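Side-chain contact in Lys-gingipain catalytic subunit (Porphyromonas gingivalis, PDB 6I9A), which cleaves proteins after lysine as a secreted cysteine endopeptidase of family C25, and may act as a virulence factor in periodontal disease: residues Q231-T236 and G262-R267. Sequence-based numbering, arbitrary orientation. Where two conformers were deposited one is given.
Sequences QLKALT and GEVITR. With CA (calcium ion), chain H.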
ATOM      1  N   GLN A 231      14.526   2.506  18.412  1.00 13.77           N
ATOM      2  CA  GLN A 231      14.093   1.133  18.648  0.52 13.17           C
ATOM      3  C   GLN A 231      13.768   0.404  17.331  1.00 12.30           C
ATOM      4  O   GLN A 231      14.054  -0.794  17.194  1.00 13.60           O
ATOM      5  CB  GLN A 231      12.879   1.136  19.581  0.52 13.40           C
ATOM      6  CG  GLN A 231      13.315   1.448  21.022  0.52 15.47           C
ATOM      7  CD  GLN A 231      12.165   1.706  21.945  0.52 18.16           C
ATOM      8  OE1 GLN A 231      11.139   2.239  21.576  0.52 14.31           O
ATOM      9  NE2 GLN A 231      12.349   1.392  23.220  0.52 22.22           N
ATOM     10  N   LEU A 232      13.254   1.140  16.334  1.00 11.09           N
ATOM     11  CA  LEU A 232      13.016   0.502  15.024  1.00 11.23           C
ATOM     12  C   LEU A 232      14.327  -0.025  14.451  1.00 11.25           C
ATOM     13  O   LEU A 232      14.333  -1.088  13.815  1.00 11.66           O
ATOM     14  CB  LEU A 232      12.425   1.495  14.036  1.00 10.52           C
ATOM     15  CG  LEU A 232      11.035   2.020  14.385  1.00 10.83           C
ATOM     16  CD1 LEU A 232      10.583   3.019  13.306  1.00 12.17           C
ATOM     17  CD2 LEU A 232       9.994   0.864  14.514  1.00 11.71           C
ATOM     18  N   LYS A 233      15.418   0.706  14.651  1.00 12.02           N
ATOM     19  CA  LYS A 233      16.704   0.299  14.084  1.00 12.44           C
ATOM     20  C   LYS A 233      17.250  -0.977  14.730  1.00 13.09           C
ATOM     21  O   LYS A 233      18.152  -1.617  14.176  1.00 14.28           O
ATOM     22  CB  LYS A 233      17.694   1.451  14.226  1.00 14.38           C
ATOM     23  CG  LYS A 233      17.311   2.646  13.343  1.00 13.88           C
ATOM     24  CD  LYS A 233      18.140   3.877  13.702  1.00 15.70           C
ATOM     25  CE  LYS A 233      17.605   5.113  12.961  1.00 17.86           C
ATOM     26  NZ  LYS A 233      18.434   6.329  13.273  1.00 18.06           N
ATOM     27  N   ALA A 234      16.737  -1.333  15.924  1.00 12.56           N
ATOM     28  CA  ALA A 234      17.153  -2.513  16.670  1.00 12.89           C
ATOM     29  C   ALA A 234      16.178  -3.685  16.529  1.00 11.96           C
ATOM     30  O   ALA A 234      16.393  -4.700  17.184  1.00 13.56           O
ATOM     31  CB  ALA A 234      17.298  -2.138  18.146  1.00 15.14           C
ATOM     32  N   LEU A 235      15.126  -3.593  15.657  1.00 10.97           N
ATOM     33  CA  LEU A 235      14.251  -4.735  15.407  1.00 11.61           C
ATOM     34  C   LEU A 235      15.060  -5.920  14.838  1.00 10.76           C
ATOM     35  O   LEU A 235      16.110  -5.725  14.205  1.00 12.69           O
ATOM     36  CB  LEU A 235      13.143  -4.348  14.423  1.00 12.08           C
ATOM     37  CG  LEU A 235      12.082  -3.411  15.010  1.00 12.43           C
ATOM     38  CD1 LEU A 235      11.209  -2.899  13.859  1.00 13.85           C
ATOM     39  CD2 LEU A 235      11.189  -4.158  16.010  1.00 15.70           C
ATOM     40  N   THR A 236      14.543  -7.125  15.037  1.00 11.78           N
ATOM     41  CA  THR A 236      15.268  -8.326  14.627  1.00 11.96           C
ATOM     42  C   THR A 236      14.435  -9.190  13.692  1.00 11.83           C
ATOM     43  O   THR A 236      14.767 -10.374  13.494  1.00 12.77           O
ATOM     44  CB  THR A 236      15.659  -9.148  15.897  1.00 12.13           C
ATOM     45  OG1 THR A 236      14.463  -9.626  16.478  1.00 13.94           O
ATOM     46  CG2 THR A 236      16.481  -8.359  16.894  1.00 15.95           C
ATOM     47  N   GLY A 262       7.733   6.894   9.843  1.00  8.82           N
ATOM     48  CA  GLY A 262       7.356   6.101   8.667  1.00  9.72           C
ATOM     49  C   GLY A 262       8.517   5.882   7.698  1.00  9.27           C
ATOM     50  O   GLY A 262       8.573   4.850   7.013  1.00 10.01           O
ATOM     51  N   GLU A 263       9.438   6.865   7.617  1.00  8.93           N
ATOM     52  CA  GLU A 263      10.617   6.706   6.779  1.00  9.81           C
ATOM     53  C   GLU A 263      11.543   5.672   7.417  1.00  9.80           C
ATOM     54  O   GLU A 263      12.084   4.804   6.747  1.00 10.09           O
ATOM     55  CB  GLU A 263      11.331   8.055   6.607  1.00 10.03           C
ATOM     56  CG  GLU A 263      10.592   8.952   5.620  1.00 11.12           C
ATOM     57  CD  GLU A 263      11.187  10.346   5.522  1.00 10.63           C
ATOM     58  OE1 GLU A 263      11.403  11.005   6.563  1.00 12.09           O
ATOM     59  OE2 GLU A 263      11.349  10.817   4.376  1.00 10.74           O
ATOM     60  N   VAL A 264      11.783   5.788   8.743  1.00  9.78           N
ATOM     61  CA  VAL A 264      12.715   4.823   9.363  1.00 10.50           C
ATOM     62  C   VAL A 264      12.173   3.408   9.269  1.00  9.94           C
ATOM     63  O   VAL A 264      12.945   2.478   8.973  1.00  9.65           O
ATOM     64  CB  VAL A 264      12.991   5.240  10.829  1.00 10.29           C
ATOM     65  CG1 VAL A 264      13.834   4.190  11.559  1.00 11.59           C
ATOM     66  CG2 VAL A 264      13.722   6.584  10.861  1.00 11.18           C
ATOM     67  N   ILE A 265      10.883   3.201   9.528  1.00  9.75           N
ATOM     68  CA  ILE A 265      10.374   1.834   9.607  1.00  9.58           C
ATOM     69  C   ILE A 265      10.455   1.137   8.239  1.00  9.69           C
ATOM     70  O   ILE A 265      10.547  -0.097   8.203  1.00  9.87           O
ATOM     71  CB  ILE A 265       8.947   1.811  10.211  1.00  9.79           C
ATOM     72  CG1 ILE A 265       8.667   0.467  10.886  1.00  9.61           C
ATOM     73  CG2 ILE A 265       7.858   2.196   9.158  1.00 10.59           C
ATOM     74  CD1 ILE A 265       7.351   0.521  11.735  1.00 10.52           C
ATOM     75  N   THR A 266      10.437   1.920   7.131  1.00  9.49           N
ATOM     76  CA  THR A 266      10.577   1.330   5.815  1.00  9.93           C
ATOM     77  C   THR A 266      12.040   1.281   5.391  1.00  9.47           C
ATOM     78  O   THR A 266      12.426   0.325   4.712  1.00 10.15           O
ATOM     79  CB  THR A 266       9.702   2.057   4.815  1.00 10.06           C
ATOM     80  OG1 THR A 266       9.932   3.488   4.852  1.00 10.20           O
ATOM     81  CG2 THR A 266       8.257   1.756   5.025  1.00 11.18           C
ATOM     82  N   ARG A 267      12.877   2.265   5.764  1.00 10.03           N
ATOM     83  CA  ARG A 267      14.297   2.286   5.346  1.00 10.86           C
ATOM     84  C   ARG A 267      15.151   1.231   6.043  1.00 11.18           C
ATOM     85  O   ARG A 267      16.190   0.871   5.492  1.00 12.32           O
ATOM     86  CB  ARG A 267      14.916   3.656   5.634  1.00 10.64           C
ATOM     87  CG  ARG A 267      14.372   4.765   4.770  1.00 10.23           C
ATOM     88  CD  ARG A 267      14.883   6.092   5.263  1.00 10.72           C
ATOM     89  NE  ARG A 267      14.400   7.131   4.355  1.00 10.59           N
ATOM     90  CZ  ARG A 267      14.814   8.396   4.374  1.00 10.32           C
ATOM     91  NH1 ARG A 267      15.673   8.812   5.309  1.00 11.24           N
ATOM     92  NH2 ARG A 267      14.325   9.270   3.498  1.00 11.09           N
TER
HETATM   93 CA    CA H 706      12.406  12.931   5.086  1.00 10.30          CA
HETATM   94  O   HOH W   1      13.192  15.153   4.490  1.00 12.89           O
HETATM   95  O   HOH W   2      11.988  13.856   7.316  1.00 11.66           O
HETATM   96  O   HOH W   3      14.429  12.618   6.269  1.00 12.10           O
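Helix 261-267 is the helix of a beta-alpha-beta unit in the catalytic domain of this C25 peptidase, between the neighbouring parallel strands 242-247 and 273-279, and it also supplies a calcium ligand; Leu232 of the short helix 229-232 packs against its Val264 and Ile265. No hydrogen bond crosses; the contact is apolar and buried. Leu232 has CG anti to its carbonyl carbon (chi1 -65°), and its two methyls then divide the work. CD1 does most of it, lying 3.7 Å from Ile265 CB, close to the helix backbone, and 3.9 Å from Val264 CG1. CD2 touches the Ile265 CG1-CD1 branch, 3.9 Å from Ile265 CD1, where the two side chains cross at a slant. The Val264 methyl concerned, CG1, stands opposite the backbone N (chi1 174°), which also sets it against Leu232 CB. At the more exposed margin the extended Lys233 chain passes nearly at right angles to Val264, Lys233 CE approaching Val264 CG1 to 4.1 Å. A type I turn spans Leu232 to Leu235.

Away from Leu232, Glu263 reaches the calcium ion with both carboxylate oxygens, OE2 at 2.5 Å and OE1 slightly farther. Three waters, Asp85 and the carbonyl of Phe254 also bind the metal. Glu263 CB lies over one face of the Arg267 guanidinium, off toward the rim; Arg267 NH2 adds charge attraction to Glu263 OE2 without a directed N-H, and hydrogen-bonds Asp85 and Ser122. This probably helps keep the acidic ligands in place.

Within the unit, Ile265 packs on Phe242 and Ala244 of strand 242-247 and on Ala273 and Tyr276 of strand 273-279, while Leu235 touches Leu204 and Asn205 of helix 202-206.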